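Local coordinates for ORF10 (Moritella marina, PDB 6RIW), which forms the ketosynthase-chain length factor part of a polyunsaturated fatty acid synthase and probably catalyses the condensation that lengthens the carrier-bound acyl chain, at residues Val310-Tyr315 and Asn444-Val448; Asp321-Val325 and Phe349-Asn355; Asp534-Phe540 and Met558-Asp562; Glu665-Tyr670 and Phe838-Met843; Trp739-Gly744 and Ile834-Phe838. One frame throughout, in Å; residues are numbered along the deposited sequence.

Contact 1 of 5, residues Val310-Tyr315 and Asn444-Val448; sequences VYERAY and NAHLV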
# COMPACT_ATOMS: atom_id res chain seq x y z
N VAL A 310 8.40 21.32 -3.10
CA VAL A 310 9.32 20.18 -3.13
C VAL A 310 10.59 20.52 -3.91
O VAL A 310 11.68 20.03 -3.58
CB VAL A 310 8.62 18.91 -3.68
CG1 VAL A 310 8.58 18.88 -5.20
CG2 VAL A 310 9.32 17.67 -3.15
N TYR A 311 10.49 21.38 -4.94
CA TYR A 311 11.70 21.85 -5.63
C TYR A 311 12.61 22.59 -4.67
O TYR A 311 13.82 22.35 -4.63
CB TYR A 311 11.35 22.78 -6.79
CG TYR A 311 10.54 22.20 -7.91
CD1 TYR A 311 10.72 20.89 -8.34
CD2 TYR A 311 9.60 22.98 -8.56
CE1 TYR A 311 9.96 20.37 -9.39
CE2 TYR A 311 8.86 22.49 -9.59
CZ TYR A 311 9.04 21.19 -10.01
OH TYR A 311 8.25 20.73 -11.04
N GLU A 312 12.05 23.54 -3.91
CA GLU A 312 12.85 24.30 -2.97
C GLU A 312 13.55 23.38 -1.98
O GLU A 312 14.76 23.47 -1.78
CB GLU A 312 11.98 25.32 -2.23
CG GLU A 312 11.43 26.40 -3.14
CD GLU A 312 10.30 27.19 -2.51
OE1 GLU A 312 9.79 26.76 -1.45
OE2 GLU A 312 9.92 28.24 -3.07
N ARG A 313 12.79 22.43 -1.40
CA ARG A 313 13.35 21.52 -0.42
C ARG A 313 14.40 20.61 -1.03
O ARG A 313 15.37 20.26 -0.35
CB ARG A 313 12.23 20.67 0.23
CG ARG A 313 11.30 21.44 1.13
CD ARG A 313 10.24 20.50 1.73
NE ARG A 313 9.42 21.14 2.75
CZ ARG A 313 8.28 20.61 3.20
NH1 ARG A 313 7.85 19.45 2.71
NH2 ARG A 313 7.57 21.24 4.13
N ALA A 314 14.25 20.23 -2.30
CA ALA A 314 15.17 19.28 -2.91
C ALA A 314 16.53 19.91 -3.20
O ALA A 314 17.57 19.29 -2.94
CB ALA A 314 14.58 18.71 -4.21
N TYR A 315 16.54 21.11 -3.77
CA TYR A 315 17.83 21.72 -4.10
C TYR A 315 18.54 22.21 -2.85
O TYR A 315 19.78 22.17 -2.79
CB TYR A 315 17.64 22.81 -5.16
CG TYR A 315 17.34 22.13 -6.47
CD1 TYR A 315 18.37 21.55 -7.22
CD2 TYR A 315 16.03 21.93 -6.89
CE1 TYR A 315 18.11 20.85 -8.37
CE2 TYR A 315 15.75 21.23 -8.06
CZ TYR A 315 16.79 20.69 -8.79
OH TYR A 315 16.51 19.98 -9.94
N ASN A 444 4.28 14.55 -3.51
CA ASN A 444 5.31 15.03 -4.41
C ASN A 444 6.68 14.53 -3.99
O ASN A 444 6.97 14.39 -2.79
CB ASN A 444 5.31 16.55 -4.44
CG ASN A 444 3.95 17.10 -4.75
OD1 ASN A 444 3.33 16.71 -5.74
ND2 ASN A 444 3.45 18.01 -3.90
N ALA A 445 7.53 14.27 -4.99
CA ALA A 445 8.94 14.02 -4.74
C ALA A 445 9.76 14.59 -5.90
O ALA A 445 9.32 14.59 -7.05
CB ALA A 445 9.27 12.52 -4.59
N HIS A 446 10.96 15.06 -5.58
CA HIS A 446 11.92 15.49 -6.59
C HIS A 446 13.30 15.01 -6.15
O HIS A 446 13.67 15.18 -4.98
CB HIS A 446 11.89 17.02 -6.73
CG HIS A 446 12.73 17.54 -7.86
ND1 HIS A 446 12.32 17.49 -9.18
CD2 HIS A 446 13.95 18.13 -7.86
CE1 HIS A 446 13.26 18.04 -9.94
NE2 HIS A 446 14.26 18.44 -9.17
N LEU A 447 14.02 14.37 -7.05
CA LEU A 447 15.36 13.89 -6.77
C LEU A 447 16.35 14.62 -7.67
O LEU A 447 16.05 14.87 -8.84
CB LEU A 447 15.48 12.38 -6.99
CG LEU A 447 14.64 11.51 -6.06
CD1 LEU A 447 14.79 10.04 -6.47
CD2 LEU A 447 15.05 11.73 -4.60
N VAL A 448 17.50 14.97 -7.11
CA VAL A 448 18.57 15.65 -7.84
C VAL A 448 19.68 14.64 -8.07
O VAL A 448 20.24 14.08 -7.11
CB VAL A 448 19.08 16.89 -7.08
CG1 VAL A 448 20.10 17.65 -7.94
CG2 VAL A 448 17.91 17.77 -6.71
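H446 fills the middle of this buried contact between helix 304-318 and strand 443-450. Its CG is anti to the backbone N (chi1 -173°), which lifts the imidazole off the strand and in among Y311, A314 and Y315. Y315 OH lies at the ring edge, in plane, 2.8 Å from H446 NE2, and the hydrogen bond is nearly straight (170°). H446 ND1 bonds S436 OG on strand 432-439. With both nitrogens engaged, the rotation of the ring is fixed. Y311 turns its CD1-CE1 edge to one face of the imidazole, an edge-to-face pair with centroids 5.2 Å apart. A314 CB meets the rim, 3.7 Å from H446 CD2. V310 lies against the strand beside it. Its CG2 touches backbone, 3.9 Å from H446 N, and its CG1 meets CB of both N444 and H446. V448 CG2 sits over one face of Y315, a CH-pi contact 3.8 Å from the ring centroid. Y315 is thus held by hydroxyl and face together. V448 also packs near K286 of the magnesium site. A helix lying over a sheet in this way is characteristic of the layered alpha/beta thiolase fold, here in the ketosynthase half.

Contact 2 of 5, residues Asp321-Val325 and Phe349-Asn355; sequences DPSTV and FFSRVNN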
# COMPACT_ATOMS: atom_id res chain seq x y z
N ASP A 321 22.87 24.43 -6.76
CA ASP A 321 22.25 25.61 -7.37
C ASP A 321 21.30 25.18 -8.48
O ASP A 321 21.72 24.50 -9.43
CB ASP A 321 23.33 26.54 -7.93
CG ASP A 321 22.79 27.91 -8.31
OD1 ASP A 321 21.60 28.01 -8.68
OD2 ASP A 321 23.56 28.89 -8.26
N PRO A 322 20.02 25.57 -8.43
CA PRO A 322 19.09 25.20 -9.50
C PRO A 322 19.48 25.73 -10.87
O PRO A 322 18.90 25.28 -11.87
CB PRO A 322 17.75 25.80 -9.03
CG PRO A 322 17.92 26.04 -7.57
CD PRO A 322 19.37 26.27 -7.31
N SER A 323 20.42 26.68 -10.94
CA SER A 323 20.97 27.14 -12.21
C SER A 323 21.71 26.05 -12.96
O SER A 323 21.87 26.15 -14.18
CB SER A 323 21.96 28.30 -12.00
OG SER A 323 21.44 29.25 -11.10
N THR A 324 22.18 25.03 -12.26
CA THR A 324 23.04 24.02 -12.86
C THR A 324 22.27 22.83 -13.43
O THR A 324 22.88 21.96 -14.06
CB THR A 324 24.07 23.54 -11.83
OG1 THR A 324 23.39 22.86 -10.77
CG2 THR A 324 24.82 24.74 -11.25
N VAL A 325 20.95 22.77 -13.24
CA VAL A 325 20.17 21.63 -13.70
C VAL A 325 20.00 21.68 -15.22
O VAL A 325 19.49 22.66 -15.76
CB VAL A 325 18.80 21.59 -13.02
CG1 VAL A 325 18.03 20.35 -13.48
CG2 VAL A 325 18.97 21.61 -11.53
N PHE A 349 9.69 28.23 -10.42
CA PHE A 349 10.91 27.95 -9.66
C PHE A 349 12.16 28.29 -10.45
O PHE A 349 13.03 29.02 -9.96
CB PHE A 349 10.92 26.48 -9.23
CG PHE A 349 12.11 26.10 -8.40
CD1 PHE A 349 12.24 26.55 -7.09
CD2 PHE A 349 13.10 25.28 -8.92
CE1 PHE A 349 13.34 26.20 -6.32
CE2 PHE A 349 14.19 24.92 -8.16
CZ PHE A 349 14.30 25.38 -6.85
N PHE A 350 12.30 27.75 -11.66
CA PHE A 350 13.56 27.91 -12.38
C PHE A 350 13.74 29.31 -12.98
O PHE A 350 14.88 29.70 -13.27
CB PHE A 350 13.70 26.84 -13.46
CG PHE A 350 14.01 25.49 -12.89
CD1 PHE A 350 15.30 25.19 -12.48
CD2 PHE A 350 13.01 24.54 -12.74
CE1 PHE A 350 15.59 23.95 -11.95
CE2 PHE A 350 13.30 23.30 -12.19
CZ PHE A 350 14.59 23.00 -11.80
N SER A 351 12.66 30.06 -13.16
CA SER A 351 12.84 31.44 -13.62
C SER A 351 13.55 32.30 -12.58
O SER A 351 14.16 33.31 -12.94
CB SER A 351 11.49 32.04 -14.02
OG SER A 351 10.67 32.30 -12.90
N ARG A 352 13.53 31.89 -11.30
CA ARG A 352 14.25 32.63 -10.26
C ARG A 352 15.75 32.65 -10.49
O ARG A 352 16.45 33.54 -9.99
CB ARG A 352 13.97 32.01 -8.88
CG ARG A 352 12.53 32.05 -8.45
CD ARG A 352 12.28 31.16 -7.22
NE ARG A 352 10.86 31.19 -6.86
CZ ARG A 352 10.32 30.47 -5.89
NH1 ARG A 352 11.07 29.65 -5.16
NH2 ARG A 352 9.02 30.58 -5.63
N VAL A 353 16.28 31.66 -11.21
CA VAL A 353 17.69 31.58 -11.53
C VAL A 353 17.94 31.68 -13.02
O VAL A 353 19.06 31.47 -13.48
CB VAL A 353 18.32 30.30 -10.96
CG1 VAL A 353 18.33 30.34 -9.43
CG2 VAL A 353 17.58 29.05 -11.47
N ASN A 354 16.90 31.97 -13.80
CA ASN A 354 17.00 32.13 -15.25
C ASN A 354 17.56 30.89 -15.93
O ASN A 354 18.39 30.98 -16.84
CB ASN A 354 17.82 33.37 -15.61
CG ASN A 354 16.95 34.48 -16.09
OD1 ASN A 354 16.22 34.33 -17.08
ND2 ASN A 354 16.98 35.61 -15.39
N ASN A 355 17.09 29.72 -15.51
CA ASN A 355 17.49 28.46 -16.12
C ASN A 355 16.31 27.85 -16.87
O ASN A 355 15.16 27.94 -16.43
CB ASN A 355 18.03 27.51 -15.05
CG ASN A 355 18.61 26.24 -15.64
OD1 ASN A 355 18.92 26.17 -16.84
ND2 ASN A 355 18.76 25.22 -14.80
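P322 is the bump of this contact, and F349, F350 and V353 line the hollow that takes it. P322 CG rests 3.7 Å from F349 CZ, with the proline crossing that phenylalanine at about a right angle. P322 CB meets V353 CG2 at 4.1 Å. P322 O faces the edge of the F350 ring, 3.6 Å from CE1. F350 CE1 also meets V325 CB, which comes at the ring obliquely. V353 is the second bump. It presses against S323, where OG comes within 3.3 Å of V353 CB. S323 is itself tied back: D321 OD1 accepts from S323 N, which makes an Asx turn, and from S323 OG as well. A Schellman motif with N354 as its C-prime residue ends the helix and turns the chain so that N355 faces the loop. The N355 CG is anti to the backbone N (chi1 -173°), which sends the amide across. There N355 ND2 gives one bond to P322 O at 2.9 Å and a straighter one (169°) to V325 O at 2.8 Å. An alanine in place of N355 is likely to leave the P322 and V325 carbonyls without these donors and the loop less firmly held. The chemistry is divided: apolar contacts set the fit, while one amide nitrogen spends both its protons pinning the loop backbone to the helix end.

Contact 3 of 5, residues Asp534-Phe540 and Met558-Asp562; sequences DIDFLRF and MQVAD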
# COMPACT_ATOMS: atom_id res chain seq x y z
N ASP A 534 -20.09 7.07 13.66
CA ASP A 534 -20.67 8.39 13.47
C ASP A 534 -19.57 9.37 13.09
O ASP A 534 -18.54 9.45 13.77
CB ASP A 534 -21.35 8.89 14.75
CG ASP A 534 -22.36 7.91 15.31
OD1 ASP A 534 -22.60 6.84 14.70
OD2 ASP A 534 -22.93 8.23 16.38
N ILE A 535 -19.77 10.12 12.01
CA ILE A 535 -18.74 11.02 11.51
C ILE A 535 -19.39 12.32 11.06
O ILE A 535 -20.51 12.33 10.53
CB ILE A 535 -17.93 10.35 10.38
CG1 ILE A 535 -16.66 11.15 10.06
CG2 ILE A 535 -18.78 10.14 9.14
CD1 ILE A 535 -15.50 10.26 9.58
N ASP A 536 -18.69 13.43 11.28
CA ASP A 536 -19.16 14.77 10.89
C ASP A 536 -18.82 15.00 9.42
O ASP A 536 -17.68 15.31 9.09
CB ASP A 536 -18.54 15.84 11.77
CG ASP A 536 -18.78 17.26 11.25
OD1 ASP A 536 -19.71 17.47 10.45
OD2 ASP A 536 -18.03 18.18 11.64
N PHE A 537 -19.83 14.88 8.55
CA PHE A 537 -19.61 15.05 7.11
C PHE A 537 -19.11 16.45 6.78
O PHE A 537 -18.42 16.63 5.76
CB PHE A 537 -20.90 14.77 6.33
CG PHE A 537 -21.11 13.33 5.99
CD1 PHE A 537 -20.70 12.32 6.85
CD2 PHE A 537 -21.73 12.97 4.80
CE1 PHE A 537 -20.91 10.99 6.53
CE2 PHE A 537 -21.94 11.64 4.47
CZ PHE A 537 -21.53 10.64 5.34
N LEU A 538 -19.44 17.44 7.61
CA LEU A 538 -19.00 18.81 7.35
C LEU A 538 -17.48 18.94 7.47
O LEU A 538 -16.83 19.47 6.57
CB LEU A 538 -19.67 19.78 8.33
CG LEU A 538 -21.11 20.21 8.03
CD1 LEU A 538 -21.38 21.58 8.64
CD2 LEU A 538 -21.37 20.21 6.53
N ARG A 539 -16.91 18.46 8.57
CA ARG A 539 -15.48 18.62 8.79
C ARG A 539 -14.66 17.81 7.80
O ARG A 539 -13.57 18.24 7.40
CB ARG A 539 -15.13 18.22 10.22
CG ARG A 539 -13.64 18.06 10.46
CD ARG A 539 -13.26 18.55 11.82
NE ARG A 539 -11.83 18.46 12.06
CZ ARG A 539 -10.98 19.46 11.88
NH1 ARG A 539 -11.43 20.64 11.45
NH2 ARG A 539 -9.69 19.29 12.14
N PHE A 540 -15.15 16.65 7.38
CA PHE A 540 -14.38 15.73 6.57
C PHE A 540 -14.75 15.77 5.08
O PHE A 540 -14.19 14.98 4.30
CB PHE A 540 -14.51 14.31 7.13
CG PHE A 540 -13.87 14.15 8.47
CD1 PHE A 540 -12.49 14.19 8.59
CD2 PHE A 540 -14.63 14.00 9.62
CE1 PHE A 540 -11.87 14.07 9.83
CE2 PHE A 540 -14.02 13.88 10.86
CZ PHE A 540 -12.63 13.91 10.96
N MET A 558 -9.50 8.51 9.22
CA MET A 558 -9.52 9.97 9.24
C MET A 558 -9.99 10.48 10.59
O MET A 558 -9.44 11.45 11.12
CB MET A 558 -10.42 10.49 8.13
CG MET A 558 -9.79 10.36 6.75
SD MET A 558 -11.10 10.25 5.52
CE MET A 558 -11.54 11.98 5.45
N GLN A 559 -11.01 9.83 11.16
CA GLN A 559 -11.55 10.27 12.45
C GLN A 559 -10.53 10.11 13.57
O GLN A 559 -10.34 11.03 14.38
CB GLN A 559 -12.83 9.51 12.77
CG GLN A 559 -13.53 10.00 14.00
CD GLN A 559 -14.99 9.61 14.00
OE1 GLN A 559 -15.33 8.44 14.18
NE2 GLN A 559 -15.87 10.60 13.77
N VAL A 560 -9.86 8.95 13.66
CA VAL A 560 -8.93 8.77 14.78
C VAL A 560 -7.70 9.66 14.60
O VAL A 560 -7.16 10.18 15.59
CB VAL A 560 -8.53 7.29 14.99
CG1 VAL A 560 -9.75 6.44 15.38
CG2 VAL A 560 -7.80 6.68 13.75
N ALA A 561 -7.24 9.84 13.36
CA ALA A 561 -6.07 10.69 13.13
C ALA A 561 -6.37 12.14 13.48
O ALA A 561 -5.56 12.81 14.13
CB ALA A 561 -5.62 10.61 11.66
N ASP A 562 -7.54 12.62 13.08
CA ASP A 562 -7.98 13.98 13.42
C ASP A 562 -8.03 14.17 14.93
O ASP A 562 -7.54 15.18 15.46
CB ASP A 562 -9.35 14.25 12.80
CG ASP A 562 -9.76 15.72 12.88
OD1 ASP A 562 -8.96 16.60 12.52
OD2 ASP A 562 -10.91 15.97 13.30
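D562 OD1 is gripped by two groups: R539 NH2, at 2.8 Å and on its syn lone pair, and W653 NE1. D562 OD2 likewise takes R539 NE, at 2.9 Å, and K566 NZ. R539 therefore holds the carboxylate side-on with two nitrogens, one to each oxygen, and the guanidinium and carboxylate planes are 32° apart. Two positive groups around D562 would probably favour its charged form. The R539 chain bends at chi2 (143°), and its CG passes over the centre of one face of the F540 ring. The edge of that ring meets D562 CB. F540 CZ lies 3.6 Å from D562 OD2, and F540 CD1 lies 4.0 Å from M558 CE. A leucine in place of R539 would probably leave D562 without its two-pronged partner and its carboxylate less firmly fixed. The other polar link comes from Q559, whose extended side chain gives NE2 to D534 O at 2.9 Å. The acceptor lies in the amide plane and the donor is on a carbonyl lone pair. I535 CG1 slides past this amide, 3.8 Å from Q559 NE2. Between the two links D536 is the N-cap of the short helix 537-540, taking L538 N on OD1. Strand 532-536 pairs antiparallel with strand 907-911, while helix 642-653 packs on R539, M558 and D562.

Contact 4 of 5, residues Glu665-Tyr670 and Phe838-Met843; sequences EENSVY and FNASGM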
# COMPACT_ATOMS: atom_id res chain seq x y z
N GLU A 665 2.57 -6.01 7.07
CA GLU A 665 1.73 -7.06 7.70
C GLU A 665 1.52 -6.68 9.17
O GLU A 665 1.28 -5.50 9.49
CB GLU A 665 2.37 -8.43 7.46
CG GLU A 665 2.53 -8.79 5.96
CD GLU A 665 1.22 -8.67 5.19
OE1 GLU A 665 0.16 -9.04 5.76
OE2 GLU A 665 1.24 -8.19 4.02
N GLU A 666 1.58 -7.64 10.11
CA GLU A 666 1.29 -7.29 11.50
C GLU A 666 2.29 -6.27 12.04
O GLU A 666 1.96 -5.52 12.96
CB GLU A 666 1.30 -8.54 12.39
CG GLU A 666 0.11 -9.48 12.13
CD GLU A 666 0.44 -10.60 11.13
OE1 GLU A 666 1.18 -10.34 10.14
OE2 GLU A 666 -0.06 -11.74 11.31
N ASN A 667 3.51 -6.23 11.49
CA ASN A 667 4.51 -5.26 11.95
C ASN A 667 4.40 -3.90 11.26
O ASN A 667 5.31 -3.07 11.39
CB ASN A 667 5.91 -5.86 11.78
CG ASN A 667 6.25 -6.84 12.90
OD1 ASN A 667 5.88 -6.64 14.06
ND2 ASN A 667 6.89 -7.95 12.55
N SER A 668 3.29 -3.62 10.58
CA SER A 668 3.15 -2.33 9.89
C SER A 668 3.38 -1.14 10.83
O SER A 668 4.11 -0.20 10.49
CB SER A 668 1.76 -2.23 9.27
OG SER A 668 1.57 -3.17 8.23
N VAL A 669 2.73 -1.14 12.00
CA VAL A 669 2.85 0.01 12.90
C VAL A 669 4.26 0.15 13.44
O VAL A 669 4.78 1.26 13.57
CB VAL A 669 1.82 -0.10 14.05
CG1 VAL A 669 2.13 0.96 15.14
CG2 VAL A 669 0.40 0.09 13.52
N TYR A 670 4.92 -0.97 13.78
CA TYR A 670 6.28 -0.87 14.30
C TYR A 670 7.26 -0.39 13.23
O TYR A 670 8.20 0.36 13.55
CB TYR A 670 6.70 -2.22 14.91
CG TYR A 670 5.75 -2.71 16.00
CD1 TYR A 670 5.12 -1.82 16.85
CD2 TYR A 670 5.48 -4.07 16.17
CE1 TYR A 670 4.24 -2.25 17.85
CE2 TYR A 670 4.60 -4.51 17.17
CZ TYR A 670 3.99 -3.60 18.00
OH TYR A 670 3.13 -4.05 18.99
N PHE A 838 -4.69 -7.34 13.25
CA PHE A 838 -3.79 -7.59 12.12
C PHE A 838 -2.96 -6.37 11.72
O PHE A 838 -2.00 -6.03 12.42
CB PHE A 838 -4.63 -8.21 10.99
CG PHE A 838 -5.01 -9.62 11.33
CD1 PHE A 838 -4.02 -10.62 11.29
CD2 PHE A 838 -6.26 -9.92 11.88
CE1 PHE A 838 -4.33 -11.93 11.70
CE2 PHE A 838 -6.56 -11.24 12.31
CZ PHE A 838 -5.60 -12.22 12.22
N ASN A 839 -3.28 -5.70 10.61
CA ASN A 839 -2.37 -4.61 10.21
C ASN A 839 -2.38 -3.44 11.19
O ASN A 839 -1.45 -2.62 11.17
CB ASN A 839 -2.71 -4.14 8.80
CG ASN A 839 -2.44 -5.23 7.78
OD1 ASN A 839 -1.34 -5.74 7.73
ND2 ASN A 839 -3.44 -5.59 6.98
N ALA A 840 -3.40 -3.32 12.03
CA ALA A 840 -3.41 -2.29 13.06
C ALA A 840 -2.96 -2.82 14.43
O ALA A 840 -3.02 -2.07 15.42
CB ALA A 840 -4.82 -1.68 13.16
N SER A 841 -2.55 -4.09 14.53
CA SER A 841 -2.36 -4.69 15.86
C SER A 841 -1.25 -4.01 16.65
O SER A 841 -1.31 -3.96 17.89
CB SER A 841 -2.05 -6.19 15.75
OG SER A 841 -0.96 -6.42 14.87
N GLY A 842 -0.21 -3.51 15.98
CA GLY A 842 0.83 -2.79 16.72
C GLY A 842 0.32 -1.54 17.40
O GLY A 842 0.81 -1.16 18.48
N MET A 843 -0.68 -0.87 16.80
CA MET A 843 -1.23 0.34 17.42
C MET A 843 -2.03 0.01 18.68
O MET A 843 -1.92 0.72 19.69
CB MET A 843 -2.09 1.10 16.41
CG MET A 843 -2.43 2.53 16.82
SD MET A 843 -0.96 3.55 17.08
CE MET A 843 -0.41 3.76 15.37
O HOH W 1 0.26 -4.70 5.54
O HOH W 2 -2.33 -8.26 5.58
O HOH W 3 0.56 -3.17 12.99
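Two helix starts meet here in the chain length factor half, those of helix 668-682 and helix 841-854. By topology the turn before S668 probably matches the one where ketosynthases of this family carry their cysteine nucleophile. V669 is the main apolar contact. Its CG1 is anti to the backbone N (chi1 169°) and its CG2 beside that N, which sets both methyls against M843. CG2 lies 3.6 Å from M843 N, and CG1 meets M843 CE at 3.8 Å. G842 makes room for this: a side chain there would run into V669 CB. The Y670 ring reaches G842 obliquely, with its OH 3.5 Å from G842 CA. The polar atoms are joined through water. One molecule links four backbone groups, accepting from V669 N and G842 N and donating to E666 O (2.7 Å) and N839 O (2.8 Å). A second bridges E665 N and N839 OD1, and a third joins E665 OE1 to N839 ND2. V669 and M843 together lean on A692 of strand 687-694, and Y670 reaches strand 876-884.

Contact 5 of 5, residues Trp739-Gly744 and Ile834-Phe838; sequences WLVGEG and IGHTF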
# COMPACT_ATOMS: atom_id res chain seq x y z
N TRP A 739 -7.12 -17.79 17.28
CA TRP A 739 -7.05 -16.33 17.24
C TRP A 739 -8.44 -15.70 17.39
O TRP A 739 -9.46 -16.31 17.06
CB TRP A 739 -6.36 -15.83 15.95
CG TRP A 739 -7.03 -16.23 14.66
CD1 TRP A 739 -6.86 -17.41 13.98
CD2 TRP A 739 -7.95 -15.45 13.88
NE1 TRP A 739 -7.62 -17.41 12.83
CE2 TRP A 739 -8.31 -16.22 12.75
CE3 TRP A 739 -8.51 -14.17 14.04
CZ2 TRP A 739 -9.21 -15.77 11.79
CZ3 TRP A 739 -9.39 -13.71 13.08
CH2 TRP A 739 -9.72 -14.51 11.95
N LEU A 740 -8.46 -14.48 17.93
CA LEU A 740 -9.72 -13.78 18.20
C LEU A 740 -9.99 -12.69 17.18
O LEU A 740 -9.09 -11.92 16.81
CB LEU A 740 -9.67 -13.16 19.61
CG LEU A 740 -9.61 -14.15 20.77
CD1 LEU A 740 -8.97 -13.45 22.00
CD2 LEU A 740 -11.04 -14.61 21.07
N VAL A 741 -11.24 -12.61 16.72
CA VAL A 741 -11.62 -11.62 15.71
C VAL A 741 -11.71 -10.24 16.36
O VAL A 741 -12.29 -10.07 17.45
CB VAL A 741 -12.96 -12.00 15.06
CG1 VAL A 741 -13.48 -10.86 14.21
CG2 VAL A 741 -12.82 -13.29 14.21
N GLY A 742 -11.12 -9.24 15.70
CA GLY A 742 -11.28 -7.85 16.13
C GLY A 742 -11.02 -6.94 14.97
O GLY A 742 -10.44 -7.35 13.96
N GLU A 743 -11.45 -5.68 15.11
CA GLU A 743 -11.15 -4.71 14.06
C GLU A 743 -11.21 -3.30 14.62
O GLU A 743 -11.72 -3.07 15.73
CB GLU A 743 -12.12 -4.85 12.86
CG GLU A 743 -13.57 -4.53 13.19
CD GLU A 743 -14.51 -4.82 12.01
OE1 GLU A 743 -14.00 -5.04 10.89
OE2 GLU A 743 -15.76 -4.82 12.19
N GLY A 744 -10.68 -2.35 13.85
CA GLY A 744 -10.76 -0.96 14.24
C GLY A 744 -9.61 -0.14 13.68
O GLY A 744 -8.99 -0.50 12.70
N ILE A 834 -9.66 -6.77 22.75
CA ILE A 834 -10.26 -6.24 21.52
C ILE A 834 -9.90 -7.10 20.31
O ILE A 834 -10.13 -6.69 19.17
CB ILE A 834 -9.88 -4.76 21.29
CG1 ILE A 834 -8.38 -4.50 21.49
CG2 ILE A 834 -10.61 -3.84 22.30
CD1 ILE A 834 -7.53 -4.77 20.29
N GLY A 835 -9.37 -8.30 20.54
CA GLY A 835 -9.12 -9.22 19.43
C GLY A 835 -7.90 -8.84 18.58
O GLY A 835 -7.15 -7.93 18.89
N HIS A 836 -7.69 -9.61 17.51
CA HIS A 836 -6.50 -9.48 16.66
C HIS A 836 -6.85 -8.53 15.52
O HIS A 836 -7.65 -8.87 14.65
CB HIS A 836 -6.10 -10.85 16.10
CG HIS A 836 -4.70 -10.90 15.56
ND1 HIS A 836 -4.10 -9.82 14.95
CD2 HIS A 836 -3.78 -11.89 15.57
CE1 HIS A 836 -2.87 -10.14 14.59
NE2 HIS A 836 -2.65 -11.40 14.95
N THR A 837 -6.24 -7.33 15.50
CA THR A 837 -6.57 -6.35 14.47
C THR A 837 -5.51 -6.29 13.37
O THR A 837 -5.44 -5.30 12.63
CB THR A 837 -6.81 -4.97 15.10
OG1 THR A 837 -5.62 -4.51 15.77
CG2 THR A 837 -7.95 -5.05 16.15
N PHE A 838 -4.69 -7.34 13.25
CA PHE A 838 -3.79 -7.59 12.12
C PHE A 838 -2.96 -6.37 11.72
O PHE A 838 -2.00 -6.03 12.42
CB PHE A 838 -4.63 -8.21 10.99
CG PHE A 838 -5.01 -9.62 11.33
CD1 PHE A 838 -4.02 -10.62 11.29
CD2 PHE A 838 -6.26 -9.92 11.88
CE1 PHE A 838 -4.33 -11.93 11.70
CE2 PHE A 838 -6.56 -11.24 12.31
CZ PHE A 838 -5.60 -12.22 12.22
O HOH W 4 -9.71 -10.18 13.18
O HOH W 5 -11.34 -4.31 18.12
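W739 CG stands between its backbone N and carbonyl carbon (chi1 59°), and F838 CG lies beside its own N, anti to the carbonyl carbon, so that the two rings meet in a T-shaped pair. The edge of F838 points to one face of the indole, with F838 CE2 3.8 Å from W739 CZ3 and the planes at 82°. The segment 834-838 starts at the end of helix 831-834 and runs through the position of the N-x-G-H motif of condensing enzymes, here in the chain length factor half. H836 stacks its imidazole on a face of the same F838 ring, and H836 ND1 takes F838 N at 3.1 Å. Two glycines let the backbones close up. A side chain on G742 would strike I834 O, and one on G835 would strike V741 O. Without them G742 CA comes to 3.5 Å from I834 O, a CA-H...O contact. T837 CG2 lies against the G742-E743 peptide, 3.7 Å from E743 N. One water accepts from G742 N and donates to H836 O. Another donates to both E743 O and I834 O. The direct backbone bond runs from H836 N to L740 O, 2.8 Å long, with the donor 36° above the carbonyl plane.

How the contacts relate
Contacts 1 and 2 belong to the ketosynthase half, contacts 3, 4 and 5 to the chain length factor half. Contacts 1 and 2 touch directly. The salt bridge from E312 OE2 to R352 NH1 (2.8 Å) joins them, and Y315 OH packs 3.4 Å from V325 CG2. The bound magnesium is nearest contact 1, about 8 Å from the V448 side chain, and about 13 Å from that of T324 in contact 2. Contacts 4 and 5 share F838, and E666 CG lies 3.9 Å from H836 CE1. Contact 3 stays separate, its nearest atoms about 7 Å from each of them. The centres of contacts 2 and 5 are about 53 Å apart.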